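Local coordinates for sugar ABC transporter substrate-binding protein, BlMnBP1 (Bifidobacterium animalis subsp. lactis ATCC 27673, PDB 6I5R) that binds mannobiose and probably delivers manno-oligosaccharides from beta-mannan to the membrane components of its ABC transporter for uptake, at residues K245-Y248 with D249-N253; E371-D375 with V376-T380; K409-Q412 with D413-V416; E364-P367 with E368-T372. One frame throughout, in Å; residues are numbered along the deposited sequence.

Contact 1. Residues K245-Y248 with D249-N253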
ATOM      1  N   LYS A 245      -4.170  -4.362 -18.210  1.00 16.39           N
ATOM      2  CA  LYS A 245      -3.657  -4.935 -19.448  1.00 16.39           C
ATOM      3  C   LYS A 245      -2.139  -5.082 -19.402  1.00 16.39           C
ATOM      4  O   LYS A 245      -1.583  -5.944 -20.079  1.00 16.39           O
ATOM      5  CB  LYS A 245      -4.072  -4.066 -20.635  1.00 16.43           C
ATOM      6  CG  LYS A 245      -3.552  -4.544 -21.989  1.00 16.45           C
ATOM      7  CD  LYS A 245      -4.155  -3.665 -23.085  1.00 17.53           C
ATOM      8  CE  LYS A 245      -4.128  -4.359 -24.472  1.00 25.11           C
ATOM      9  NZ  LYS A 245      -2.725  -4.556 -24.932  1.00 18.58           N
ATOM     10  N   THR A 246      -1.450  -4.236 -18.648  1.00 16.39           N
ATOM     11  CA  THR A 246      -0.017  -4.442 -18.465  1.00 16.39           C
ATOM     12  C   THR A 246       0.258  -5.811 -17.865  1.00 16.39           C
ATOM     13  O   THR A 246       1.110  -6.563 -18.354  1.00 16.39           O
ATOM     14  CB  THR A 246       0.558  -3.346 -17.576  1.00 16.39           C
ATOM     15  OG1 THR A 246       0.483  -2.083 -18.257  1.00 16.39           O
ATOM     16  CG2 THR A 246       2.007  -3.663 -17.231  1.00 16.39           C
ATOM     17  N   LEU A 247      -0.445  -6.148 -16.787  1.00 16.39           N
ATOM     18  CA  LEU A 247      -0.254  -7.464 -16.187  1.00 16.39           C
ATOM     19  C   LEU A 247      -0.684  -8.558 -17.154  1.00 17.35           C
ATOM     20  O   LEU A 247       0.031  -9.544 -17.353  1.00 16.39           O
ATOM     21  CB  LEU A 247      -1.037  -7.581 -14.884  1.00 16.39           C
ATOM     22  CG  LEU A 247      -1.019  -8.963 -14.257  1.00 19.01           C
ATOM     23  CD1 LEU A 247       0.353  -9.392 -13.851  1.00 16.39           C
ATOM     24  CD2 LEU A 247      -1.936  -8.937 -13.025  1.00 16.39           C
ATOM     25  N   TYR A 248      -1.871  -8.399 -17.749  1.00 16.39           N
ATOM     26  CA  TYR A 248      -2.385  -9.393 -18.687  1.00 16.39           C
ATOM     27  C   TYR A 248      -1.369  -9.665 -19.795  1.00 16.39           C
ATOM     28  O   TYR A 248      -1.034 -10.815 -20.080  1.00 16.39           O
ATOM     29  CB  TYR A 248      -3.717  -8.924 -19.300  1.00 16.39           C
ATOM     30  CG  TYR A 248      -4.351  -9.950 -20.215  1.00 16.39           C
ATOM     31  CD1 TYR A 248      -3.880 -10.141 -21.507  1.00 17.68           C
ATOM     32  CD2 TYR A 248      -5.392 -10.755 -19.782  1.00 16.39           C
ATOM     33  CE1 TYR A 248      -4.404 -11.100 -22.326  1.00 16.39           C
ATOM     34  CE2 TYR A 248      -5.960 -11.707 -20.619  1.00 16.39           C
ATOM     35  CZ  TYR A 248      -5.444 -11.879 -21.895  1.00 20.77           C
ATOM     36  OH  TYR A 248      -5.962 -12.821 -22.753  1.00 16.39           O
ATOM     37  N   ASP A 249      -0.874  -8.606 -20.421  1.00 16.39           N
ATOM     38  CA  ASP A 249       0.013  -8.784 -21.572  1.00 16.49           C
ATOM     39  C   ASP A 249       1.328  -9.415 -21.163  1.00 16.39           C
ATOM     40  O   ASP A 249       1.888 -10.233 -21.901  1.00 16.39           O
ATOM     41  CB  ASP A 249       0.289  -7.435 -22.243  1.00 16.39           C
ATOM     42  CG  ASP A 249      -0.867  -6.954 -23.077  1.00 18.17           C
ATOM     43  OD1 ASP A 249      -1.809  -7.743 -23.318  1.00 16.39           O
ATOM     44  OD2 ASP A 249      -0.834  -5.768 -23.466  1.00 16.39           O
ATOM     45  N   ALA A 250       1.870  -9.007 -20.021  1.00 16.39           N
ATOM     46  CA  ALA A 250       3.141  -9.566 -19.573  1.00 16.39           C
ATOM     47  C   ALA A 250       3.039 -11.074 -19.393  1.00 20.49           C
ATOM     48  O   ALA A 250       3.979 -11.809 -19.713  1.00 16.39           O
ATOM     49  CB  ALA A 250       3.565  -8.906 -18.263  1.00 16.39           C
ATOM     50  N   VAL A 251       1.906 -11.554 -18.862  1.00 16.39           N
ATOM     51  CA  VAL A 251       1.703 -12.993 -18.697  1.00 16.39           C
ATOM     52  C   VAL A 251       1.446 -13.663 -20.044  1.00 18.81           C
ATOM     53  O   VAL A 251       1.986 -14.735 -20.344  1.00 16.39           O
ATOM     54  CB  VAL A 251       0.538 -13.253 -17.724  1.00 18.78           C
ATOM     55  CG1 VAL A 251       0.243 -14.750 -17.600  1.00 17.33           C
ATOM     56  CG2 VAL A 251       0.855 -12.645 -16.350  1.00 16.39           C
ATOM     57  N   ALA A 252       0.573 -13.067 -20.852  1.00 16.39           N
ATOM     58  CA  ALA A 252       0.205 -13.685 -22.119  1.00 18.74           C
ATOM     59  C   ALA A 252       1.393 -13.748 -23.067  1.00 20.41           C
ATOM     60  O   ALA A 252       1.513 -14.705 -23.842  1.00 21.72           O
ATOM     61  CB  ALA A 252      -0.947 -12.916 -22.763  1.00 20.11           C
ATOM     62  N   ASN A 253       2.267 -12.738 -23.024  1.00 18.13           N
ATOM     63  CA  ASN A 253       3.475 -12.671 -23.847  1.00 17.69           C
ATOM     64  C   ASN A 253       4.568 -13.620 -23.371  1.00 21.43           C
ATOM     65  O   ASN A 253       5.613 -13.729 -24.037  1.00 16.74           O
ATOM     66  CB  ASN A 253       4.014 -11.231 -23.863  1.00 24.52           C
ATOM     67  CG  ASN A 253       3.161 -10.282 -24.717  1.00 23.40           C
ATOM     68  OD1 ASN A 253       2.463 -10.726 -25.621  1.00 30.24           O
ATOM     69  ND2 ASN A 253       3.195  -8.969 -24.400  1.00 25.05           N
TER

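Contact 2. Residues E371-D375 with V376-T380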
ATOM      1  N   GLU A 371      14.823   9.140  -6.752  1.00 31.68           N
ATOM      2  CA  GLU A 371      15.711   9.828  -7.671  1.00 22.48           C
ATOM      3  C   GLU A 371      15.474   9.579  -9.138  1.00 26.27           C
ATOM      4  O   GLU A 371      15.888  10.471  -9.949  1.00 34.08           O
ATOM      5  CB  GLU A 371      17.164   9.532  -7.285  1.00 29.33           C
ATOM      6  CG  GLU A 371      17.535   8.055  -7.231  1.00 31.99           C
ATOM      7  CD  GLU A 371      18.993   7.815  -7.015  1.00 26.26           C
ATOM      8  OE1 GLU A 371      19.734   8.795  -7.177  1.00 40.78           O
ATOM      9  OE2 GLU A 371      19.393   6.665  -6.660  1.00 33.28           O
ATOM     10  N   THR A 372      14.741   8.445  -9.503  1.00 27.55           N
ATOM     11  CA  THR A 372      14.221   8.411 -10.878  1.00 24.20           C
ATOM     12  C   THR A 372      12.852   9.208 -11.072  1.00 25.03           C
ATOM     13  O   THR A 372      12.101   9.024 -12.090  1.00 27.70           O
ATOM     14  CB  THR A 372      14.019   6.995 -11.371  1.00 24.68           C
ATOM     15  OG1 THR A 372      13.199   6.405 -10.394  1.00 33.44           O
ATOM     16  CG2 THR A 372      15.372   6.225 -11.433  1.00 29.77           C
ATOM     17  N   PHE A 373      12.501  10.011 -10.066  1.00 29.53           N
ATOM     18  CA  PHE A 373      11.175  10.595  -9.928  1.00 26.24           C
ATOM     19  C   PHE A 373      11.228  12.116 -10.012  1.00 25.59           C
ATOM     20  O   PHE A 373      10.261  12.795  -9.644  1.00 23.78           O
ATOM     21  CB  PHE A 373      10.573  10.137  -8.600  1.00 25.29           C
ATOM     22  CG  PHE A 373       9.934   8.794  -8.666  1.00 25.99           C
ATOM     23  CD1 PHE A 373      10.702   7.643  -8.680  1.00 20.51           C
ATOM     24  CD2 PHE A 373       8.565   8.669  -8.740  1.00 21.10           C
ATOM     25  CE1 PHE A 373      10.105   6.411  -8.754  1.00 19.56           C
ATOM     26  CE2 PHE A 373       7.983   7.430  -8.829  1.00 21.67           C
ATOM     27  CZ  PHE A 373       8.763   6.311  -8.834  1.00 20.46           C
ATOM     28  N   SER A 374      12.328  12.667 -10.542  1.00 31.83           N
ATOM     29  CA  SER A 374      12.523  14.107 -10.533  1.00 25.95           C
ATOM     30  C   SER A 374      11.503  14.818 -11.407  1.00 24.36           C
ATOM     31  O   SER A 374      11.084  15.933 -11.083  1.00 31.71           O
ATOM     32  CB  SER A 374      13.948  14.419 -10.992  1.00 23.81           C
ATOM     33  OG  SER A 374      14.143  14.019 -12.345  1.00 32.95           O
ATOM     34  N   ASP A 375      11.092  14.192 -12.507  1.00 26.08           N
ATOM     35  CA  ASP A 375      10.097  14.755 -13.402  1.00 24.38           C
ATOM     36  C   ASP A 375       8.714  14.179 -13.157  1.00 24.47           C
ATOM     37  O   ASP A 375       7.817  14.397 -13.968  1.00 23.62           O
ATOM     38  CB  ASP A 375      10.469  14.498 -14.849  1.00 24.88           C
ATOM     39  CG  ASP A 375      11.668  15.291 -15.298  1.00 27.73           C
ATOM     40  OD1 ASP A 375      12.106  16.199 -14.552  1.00 36.41           O
ATOM     41  OD2 ASP A 375      12.152  14.986 -16.412  1.00 36.25           O
ATOM     42  N   VAL A 376       8.536  13.433 -12.095  1.00 18.29           N
ATOM     43  CA  VAL A 376       7.248  12.817 -11.789  1.00 22.19           C
ATOM     44  C   VAL A 376       6.417  13.751 -10.918  1.00 20.60           C
ATOM     45  O   VAL A 376       6.914  14.338  -9.960  1.00 16.39           O
ATOM     46  CB  VAL A 376       7.458  11.453 -11.100  1.00 19.61           C
ATOM     47  CG1 VAL A 376       6.150  10.946 -10.570  1.00 21.86           C
ATOM     48  CG2 VAL A 376       8.073  10.470 -12.088  1.00 22.76           C
ATOM     49  N   GLU A 377       5.129  13.868 -11.224  1.00 16.39           N
ATOM     50  CA  GLU A 377       4.237  14.670 -10.398  1.00 18.46           C
ATOM     51  C   GLU A 377       3.749  13.781  -9.266  1.00 26.27           C
ATOM     52  O   GLU A 377       3.044  12.791  -9.501  1.00 19.60           O
ATOM     53  CB  GLU A 377       3.071  15.229 -11.197  1.00 20.28           C
ATOM     54  CG  GLU A 377       2.389  16.366 -10.456  1.00 29.60           C
ATOM     55  CD  GLU A 377       3.234  17.647 -10.406  1.00 24.63           C
ATOM     56  OE1 GLU A 377       4.039  17.848 -11.357  1.00 28.67           O
ATOM     57  OE2 GLU A 377       3.099  18.422  -9.418  1.00 32.98           O
ATOM     58  N   LEU A 378       4.153  14.110  -8.041  1.00 16.39           N
ATOM     59  CA  LEU A 378       3.741  13.351  -6.872  1.00 19.74           C
ATOM     60  C   LEU A 378       2.465  13.969  -6.314  1.00 20.48           C
ATOM     61  O   LEU A 378       2.450  15.152  -5.954  1.00 24.18           O
ATOM     62  CB  LEU A 378       4.832  13.347  -5.810  1.00 21.61           C
ATOM     63  CG  LEU A 378       6.186  12.765  -6.188  1.00 21.63           C
ATOM     64  CD1 LEU A 378       7.165  12.969  -5.067  1.00 24.89           C
ATOM     65  CD2 LEU A 378       6.013  11.314  -6.532  1.00 21.82           C
ATOM     66  N   ILE A 379       1.406  13.164  -6.225  1.00 16.70           N
ATOM     67  CA  ILE A 379       0.079  13.632  -5.849  1.00 23.32           C
ATOM     68  C   ILE A 379      -0.455  12.755  -4.721  1.00 20.79           C
ATOM     69  O   ILE A 379       0.043  11.669  -4.467  1.00 19.59           O
ATOM     70  CB  ILE A 379      -0.915  13.626  -7.033  1.00 19.95           C
ATOM     71  CG1 ILE A 379      -0.924  12.271  -7.764  1.00 21.87           C
ATOM     72  CG2 ILE A 379      -0.605  14.768  -8.006  1.00 20.34           C
ATOM     73  CD1 ILE A 379      -1.974  12.218  -8.909  1.00 18.20           C
ATOM     74  N   THR A 380      -1.522  13.224  -4.081  1.00 17.54           N
ATOM     75  CA  THR A 380      -2.263  12.442  -3.107  1.00 19.64           C
ATOM     76  C   THR A 380      -3.740  12.451  -3.477  1.00 18.42           C
ATOM     77  O   THR A 380      -4.238  13.377  -4.127  1.00 16.82           O
ATOM     78  CB  THR A 380      -2.116  12.984  -1.687  1.00 19.22           C
ATOM     79  OG1 THR A 380      -2.639  14.316  -1.660  1.00 26.94           O
ATOM     80  CG2 THR A 380      -0.660  12.965  -1.276  1.00 21.25           C
TER

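Contact 3. Residues K409-Q412 with D413-V416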
ATOM      1  N   LYS A 409      -7.876 -11.555  -5.464  1.00 16.39           N
ATOM      2  CA  LYS A 409      -8.331 -12.740  -6.176  1.00 16.39           C
ATOM      3  C   LYS A 409      -8.696 -12.397  -7.619  1.00 16.74           C
ATOM      4  O   LYS A 409      -8.435 -13.181  -8.538  1.00 16.39           O
ATOM      5  CB  LYS A 409      -9.524 -13.378  -5.445  1.00 19.61           C
ATOM      6  CG  LYS A 409      -9.190 -14.396  -4.324  1.00 24.36           C
ATOM      7  CD  LYS A 409      -8.627 -13.711  -3.135  1.00 26.52           C
ATOM      8  CE  LYS A 409      -8.851 -14.481  -1.838  1.00 22.75           C
ATOM      9  NZ  LYS A 409      -7.871 -15.584  -1.663  1.00 27.27           N
ATOM     10  N   LYS A 410      -9.280 -11.227  -7.842  1.00 16.39           N
ATOM     11  CA  LYS A 410      -9.644 -10.846  -9.203  1.00 18.24           C
ATOM     12  C   LYS A 410      -8.402 -10.644 -10.070  1.00 16.39           C
ATOM     13  O   LYS A 410      -8.446 -10.818 -11.289  1.00 16.39           O
ATOM     14  CB  LYS A 410     -10.495  -9.577  -9.177  1.00 16.74           C
ATOM     15  CG  LYS A 410      -9.758  -8.333  -8.654  1.00 16.39           C
ATOM     16  CD  LYS A 410     -10.596  -7.062  -8.814  1.00 16.39           C
ATOM     17  CE  LYS A 410      -9.853  -5.807  -8.390  1.00 17.08           C
ATOM     18  NZ  LYS A 410      -9.538  -5.734  -6.946  1.00 16.39           N
ATOM     19  N   ILE A 411      -7.294 -10.251  -9.454  1.00 16.39           N
ATOM     20  CA  ILE A 411      -6.050 -10.052 -10.182  1.00 16.39           C
ATOM     21  C   ILE A 411      -5.411 -11.398 -10.495  1.00 16.39           C
ATOM     22  O   ILE A 411      -4.804 -11.584 -11.551  1.00 16.39           O
ATOM     23  CB  ILE A 411      -5.091  -9.172  -9.351  1.00 16.39           C
ATOM     24  CG1 ILE A 411      -5.775  -7.905  -8.890  1.00 19.92           C
ATOM     25  CG2 ILE A 411      -3.807  -8.831 -10.119  1.00 16.39           C
ATOM     26  CD1 ILE A 411      -6.275  -7.023  -9.999  1.00 16.39           C
ATOM     27  N   GLN A 412      -5.518 -12.347  -9.563  1.00 16.39           N
ATOM     28  CA  GLN A 412      -5.108 -13.711  -9.854  1.00 19.11           C
ATOM     29  C   GLN A 412      -5.861 -14.238 -11.071  1.00 16.95           C
ATOM     30  O   GLN A 412      -5.277 -14.917 -11.917  1.00 20.16           O
ATOM     31  CB  GLN A 412      -5.314 -14.595  -8.616  1.00 16.39           C
ATOM     32  CG  GLN A 412      -4.291 -14.296  -7.526  1.00 16.39           C
ATOM     33  CD  GLN A 412      -4.550 -15.003  -6.206  1.00 21.49           C
ATOM     34  OE1 GLN A 412      -5.689 -15.351  -5.886  1.00 16.39           O
ATOM     35  NE2 GLN A 412      -3.481 -15.204  -5.425  1.00 16.39           N
ATOM     36  N   ASP A 413      -7.142 -13.872 -11.206  1.00 16.39           N
ATOM     37  CA  ASP A 413      -7.923 -14.319 -12.350  1.00 16.39           C
ATOM     38  C   ASP A 413      -7.370 -13.740 -13.644  1.00 16.39           C
ATOM     39  O   ASP A 413      -7.328 -14.424 -14.670  1.00 16.39           O
ATOM     40  CB  ASP A 413      -9.392 -13.933 -12.172  1.00 16.39           C
ATOM     41  CG  ASP A 413     -10.291 -14.566 -13.214  1.00 21.89           C
ATOM     42  OD1 ASP A 413     -10.134 -15.780 -13.423  1.00 16.39           O
ATOM     43  OD2 ASP A 413     -11.169 -13.848 -13.779  1.00 20.45           O
ATOM     44  N   ILE A 414      -6.898 -12.493 -13.612  1.00 16.39           N
ATOM     45  CA  ILE A 414      -6.237 -11.944 -14.791  1.00 16.39           C
ATOM     46  C   ILE A 414      -5.075 -12.843 -15.201  1.00 16.39           C
ATOM     47  O   ILE A 414      -4.918 -13.196 -16.377  1.00 16.39           O
ATOM     48  CB  ILE A 414      -5.761 -10.501 -14.542  1.00 16.39           C
ATOM     49  CG1 ILE A 414      -6.951  -9.576 -14.317  1.00 16.39           C
ATOM     50  CG2 ILE A 414      -4.948 -10.015 -15.740  1.00 17.80           C
ATOM     51  CD1 ILE A 414      -6.601  -8.152 -13.954  1.00 16.50           C
ATOM     52  N   VAL A 415      -4.230 -13.201 -14.238  1.00 16.39           N
ATOM     53  CA  VAL A 415      -3.073 -14.047 -14.531  1.00 16.39           C
ATOM     54  C   VAL A 415      -3.529 -15.388 -15.082  1.00 17.65           C
ATOM     55  O   VAL A 415      -2.977 -15.908 -16.056  1.00 16.39           O
ATOM     56  CB  VAL A 415      -2.211 -14.229 -13.268  1.00 16.39           C
ATOM     57  CG1 VAL A 415      -1.080 -15.259 -13.497  1.00 16.39           C
ATOM     58  CG2 VAL A 415      -1.650 -12.903 -12.801  1.00 16.39           C
ATOM     59  N   VAL A 416      -4.529 -15.982 -14.440  1.00 16.39           N
ATOM     60  CA  VAL A 416      -5.012 -17.290 -14.867  1.00 16.39           C
ATOM     61  C   VAL A 416      -5.550 -17.200 -16.285  1.00 16.39           C
ATOM     62  O   VAL A 416      -5.267 -18.053 -17.129  1.00 20.21           O
ATOM     63  CB  VAL A 416      -6.104 -17.812 -13.910  1.00 20.14           C
ATOM     64  CG1 VAL A 416      -6.749 -19.010 -14.508  1.00 17.85           C
ATOM     65  CG2 VAL A 416      -5.551 -18.153 -12.553  1.00 16.39           C
TER

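Contact 4. Residues E364-P367 with E368-T372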
ATOM      1  N   GLU A 364       9.592  17.316   5.844  1.00 23.22           N
ATOM      2  CA  GLU A 364       9.520  17.173   4.401  1.00 24.90           C
ATOM      3  C   GLU A 364      10.728  16.419   3.848  1.00 26.75           C
ATOM      4  O   GLU A 364      11.050  16.556   2.673  1.00 26.99           O
ATOM      5  CB  GLU A 364       9.356  18.536   3.732  1.00 26.62           C
ATOM      6  CG  GLU A 364       8.220  19.427   4.346  1.00 28.05           C
ATOM      7  CD  GLU A 364       6.771  19.021   3.999  1.00 22.72           C
ATOM      8  OE1 GLU A 364       6.508  18.306   3.002  1.00 39.45           O
ATOM      9  OE2 GLU A 364       5.851  19.459   4.737  1.00 42.74           O
ATOM     10  N   SER A 365      11.390  15.612   4.673  1.00 21.69           N
ATOM     11  CA  SER A 365      12.435  14.735   4.159  1.00 25.25           C
ATOM     12  C   SER A 365      11.841  13.590   3.327  1.00 24.57           C
ATOM     13  O   SER A 365      10.699  13.151   3.537  1.00 32.40           O
ATOM     14  CB  SER A 365      13.262  14.182   5.321  1.00 27.64           C
ATOM     15  OG  SER A 365      12.724  12.943   5.755  1.00 28.20           O
ATOM     16  N   MET A 366      12.620  13.133   2.340  1.00 23.28           N
ATOM     17  CA  MET A 366      12.190  12.156   1.348  1.00 24.58           C
ATOM     18  C   MET A 366      13.181  11.005   1.244  1.00 26.40           C
ATOM     19  O   MET A 366      14.390  11.253   1.176  1.00 33.17           O
ATOM     20  CB  MET A 366      12.086  12.816  -0.038  1.00 23.21           C
ATOM     21  CG  MET A 366      10.895  13.744  -0.193  1.00 27.74           C
ATOM     22  SD  MET A 366       9.365  12.802   0.042  1.00 52.41           S
ATOM     23  CE  MET A 366       9.160  12.162  -1.602  1.00 25.82           C
ATOM     24  N   PRO A 367      12.720   9.743   1.182  1.00 26.33           N
ATOM     25  CA  PRO A 367      13.667   8.651   0.927  1.00 27.03           C
ATOM     26  C   PRO A 367      14.530   8.964  -0.287  1.00 25.19           C
ATOM     27  O   PRO A 367      14.093   9.663  -1.220  1.00 29.13           O
ATOM     28  CB  PRO A 367      12.770   7.435   0.668  1.00 27.26           C
ATOM     29  CG  PRO A 367      11.486   7.767   1.321  1.00 22.00           C
ATOM     30  CD  PRO A 367      11.330   9.260   1.258  1.00 23.92           C
ATOM     31  N   GLU A 368      15.753   8.420  -0.282  1.00 23.41           N
ATOM     32  CA  GLU A 368      16.635   8.559  -1.447  1.00 27.01           C
ATOM     33  C   GLU A 368      16.160   7.727  -2.639  1.00 28.37           C
ATOM     34  O   GLU A 368      16.698   7.899  -3.741  1.00 34.30           O
ATOM     35  CB  GLU A 368      18.093   8.201  -1.085  1.00 25.84           C
ATOM     36  CG  GLU A 368      18.998   9.379  -0.592  1.00 27.82           C
ATOM     37  CD  GLU A 368      19.118  10.564  -1.573  1.00 26.24           C
ATOM     38  OE1 GLU A 368      18.734  10.416  -2.767  1.00 36.21           O
ATOM     39  OE2 GLU A 368      19.594  11.662  -1.158  1.00 36.88           O
ATOM     40  N   THR A 369      15.147   6.868  -2.443  1.00 25.98           N
ATOM     41  CA  THR A 369      14.530   6.075  -3.506  1.00 23.32           C
ATOM     42  C   THR A 369      13.922   6.931  -4.602  1.00 27.46           C
ATOM     43  O   THR A 369      13.653   6.427  -5.707  1.00 25.61           O
ATOM     44  CB  THR A 369      13.402   5.219  -2.914  1.00 24.14           C
ATOM     45  OG1 THR A 369      13.911   4.358  -1.886  1.00 32.20           O
ATOM     46  CG2 THR A 369      12.683   4.405  -3.979  1.00 30.36           C
ATOM     47  N   TYR A 370      13.601   8.173  -4.268  1.00 20.53           N
ATOM     48  CA  TYR A 370      12.984   9.105  -5.184  1.00 25.79           C
ATOM     49  C   TYR A 370      14.073   9.893  -5.874  1.00 24.92           C
ATOM     50  O   TYR A 370      14.233  11.106  -5.622  1.00 38.27           O
ATOM     51  CB  TYR A 370      11.989   9.951  -4.431  1.00 25.95           C
ATOM     52  CG  TYR A 370      10.888   9.127  -3.855  1.00 20.22           C
ATOM     53  CD1 TYR A 370       9.808   8.780  -4.637  1.00 21.74           C
ATOM     54  CD2 TYR A 370      10.932   8.681  -2.545  1.00 24.86           C
ATOM     55  CE1 TYR A 370       8.790   8.032  -4.141  1.00 21.81           C
ATOM     56  CE2 TYR A 370       9.885   7.912  -2.018  1.00 25.76           C
ATOM     57  CZ  TYR A 370       8.821   7.589  -2.841  1.00 21.79           C
ATOM     58  OH  TYR A 370       7.755   6.813  -2.410  1.00 23.28           O
ATOM     59  N   GLU A 371      14.823   9.140  -6.752  1.00 31.68           N
ATOM     60  CA  GLU A 371      15.711   9.828  -7.671  1.00 22.48           C
ATOM     61  C   GLU A 371      15.474   9.579  -9.138  1.00 26.27           C
ATOM     62  O   GLU A 371      15.888  10.471  -9.949  1.00 34.08           O
ATOM     63  CB  GLU A 371      17.164   9.532  -7.285  1.00 29.33           C
ATOM     64  CG  GLU A 371      17.535   8.055  -7.231  1.00 31.99           C
ATOM     65  CD  GLU A 371      18.993   7.815  -7.015  1.00 26.26           C
ATOM     66  OE1 GLU A 371      19.734   8.795  -7.177  1.00 40.78           O
ATOM     67  OE2 GLU A 371      19.393   6.665  -6.660  1.00 33.28           O
ATOM     68  N   THR A 372      14.741   8.445  -9.503  1.00 27.55           N
ATOM     69  CA  THR A 372      14.221   8.411 -10.878  1.00 24.20           C
ATOM     70  C   THR A 372      12.852   9.208 -11.072  1.00 25.03           C
ATOM     71  O   THR A 372      12.101   9.024 -12.090  1.00 27.70           O
ATOM     72  CB  THR A 372      14.019   6.995 -11.371  1.00 24.68           C
ATOM     73  OG1 THR A 372      13.199   6.405 -10.394  1.00 33.44           O
ATOM     74  CG2 THR A 372      15.372   6.225 -11.433  1.00 29.77           C
TER
HETATM   75  O   HOH W   1      14.683  11.888  -2.328  1.00 32.72           O

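Contact 1. Residues K245-Y248 with D249-N253
Lys245 NZ reaches Asp249 OD2 at 2.7 Å, a salt bridge between residues four apart, i to i+4, in the last turns of the alpha-helix 239-252. The ammonium group uses the syn lone pair of OD2, on the side of the other carboxylate oxygen. Lysine suits this place because its chain is long enough to run out with CG anti to the backbone N (chi1 178°) and then bend at its last torsion, which brings NZ back to the acid. The methylene CG also lies 3.3 Å from Asp249 OD2, so the carboxylate meets both the flank and the end of the lysine. Asp249 N, for its part, donates to Lys245 O at 2.8 Å, tying the same two residues through the backbone, and similar bonds join Thr246 to Ala250, Leu247 to Val251 and Tyr248 to Ala252.

On another side of the helix the residues are apolar. Leu247 and Val251 leave the helix in the same direction, flank to flank, and this ridge meets helix 409-420, where Leu247 packs on Ile411 and Val251 on Ala419. Tyr248 packs on Ile414 and Ala418 of that helix, while its hydroxyl hydrogen-bonds to the carbonyl of Arg423. The small methyl of Ala252 fits beside the aromatic ring, with Ala252 CB 3.9 Å from Tyr248 CE1.

Contact 2. Residues E371-D375 with V376-T380
Phe373 and Val376 run alongside each other from the two ends of a tight turn. The valine presents both branches to one ortho carbon of the ring: Val376 CG1 and CG2 each stand 3.8 Å from Phe373 CD2, CG1 approaching the ring obliquely. With CG1 anti to the backbone N (chi1 170°), CG2 falls beside that N and also rests against Phe373 CA. The beta-branched residue thus fills the corner between ring and backbone with two methyls at once. Leu378, two residues further on, adds a looser touch from CD2 to Phe373 CD2 at 4.3 Å, again oblique to the ring.

The turn is a type I beta turn from Phe373 to Val376, leading into strand 377-379. It is closed by Val376 N donating to Phe373 O at 3.1 Å. The donor stands above the carbonyl plane, 71° out of it, and so away from the lone pairs. Ser374 and Asp375 occupy the two central positions, where short polar side chains can face solvent. In this solute-binding-protein fold of the PBP clan, the strand then pairs in parallel, through Glu377 and Ile379, with strand 314-325, which carries the pocket residues Asp320 and Tyr321; Leu378 packs on its Ala315 and Ile317. Phe373 is buried against Pro304 and Tyr302, its ring meeting the tyrosine's at about 15° between planes, while Tyr370 meets Phe373 edge-to-face.

Contact 3. Residues K409-Q412 with D413-V416
Four successive i to i+4 backbone bonds run through the first turns of the alpha-helix 409-420, from Asp413 N to Lys409 O at 3.0 Å through to Val416 N to Gln412 O at 2.8 Å. Over this frame Ile411 and Ile414 share one face of the helix, and their CD1 methyls meet at 4.1 Å. Each isoleucine has CG1 beside its backbone N, but the ends differ: Ile411 bends at chi2 (-60°), whereas Ile414 stays extended, with chi2 175°. Ile414 CG1 also passes over the backbone, 3.6 Å from Lys410 O. Branched aliphatic residues suit this buried face, where they supply width as well as length. Were Ile414 cut back to an alanine, Ile411 CD1 would probably lose this one methyl partner and a gap would be likely to open against Tyr248 and Trp432.

Val416 CG2 lies 3.3 Å from Gln412 O, the oxygen that accepts from Val416 N. The polar side chains reach elsewhere: Asp413 forms a salt bridge with Arg423, Lys410 one with Asp204, and Lys409 one with Asp197, while Gln412 NE2 donates to the carbonyl of Phe194. The helix lies among three others: Ile411 and Ile414 pack on Tyr244 of helix 239-252 and on Trp432 of helix 425-443, and Ile411, Gln412 and Val415 touch Met200 of helix 197-201.

Contact 4. Residues E364-P367 with E368-T372
Met366 CE sits over one face of the Tyr370 ring, 4.2 Å from its centroid and 19° off the normal, a CH-pi contact. The methionine crosses the tyrosine at about a right angle, and bends at chi2 (-61°) and chi3 fold its flexible chain so that the methyl turns to the ring. Pro367 runs alongside the same tyrosine, with CG 3.7 Å from Tyr370 CE2, a place that suits the flat hydrocarbon edge of the pyrrolidine (CG, CD). Its carbonyl oxygen lies in the plane of the ring, at the edge.

A type I beta turn from Pro367 to Tyr370 brings these groups together. The closing bond, Tyr370 N to Pro367 O at 3.4 Å, is straight but weak. A water donates to Pro367 O at 2.6 Å and, weakly, to Tyr370 O. Tyr370 is itself the centre of an inverse gamma turn.

Beyond the turn, Tyr370 OH bonds to Thr149 OG1. A serine in place of Tyr370 would probably leave the Met366 methyl without a ring to rest on and Thr149 without this partner. The loop runs between helix 350-353 and strand 377-379, and the tyrosine links it to strand 139-155 through Thr149.

Overall arrangement
The four contacts form two pairs. Contacts 1 and 3 have centres 11 Å apart and join two helices: Leu247 CD2 meets Ile411 CG2 at 3.5 Å, and Tyr248 CB meets Ile414 CG2 at 3.9 Å. Contacts 2 and 4, centres 9 Å apart, hold successive turns bridged by Glu371 and Thr372, where their ranges overlap, and Leu378 CD1 touches Met366 CE at 4.1 Å. Contacts 3 and 4 lie about 32 Å apart between centres, on opposite sides of the chain's centre. None belongs to the mannobiose pocket: the side chains of Tyr370 and Ile411 are about 12 and 13 Å from a mannose. The Lys409 side chain comes within about 4 Å of a zinc ion.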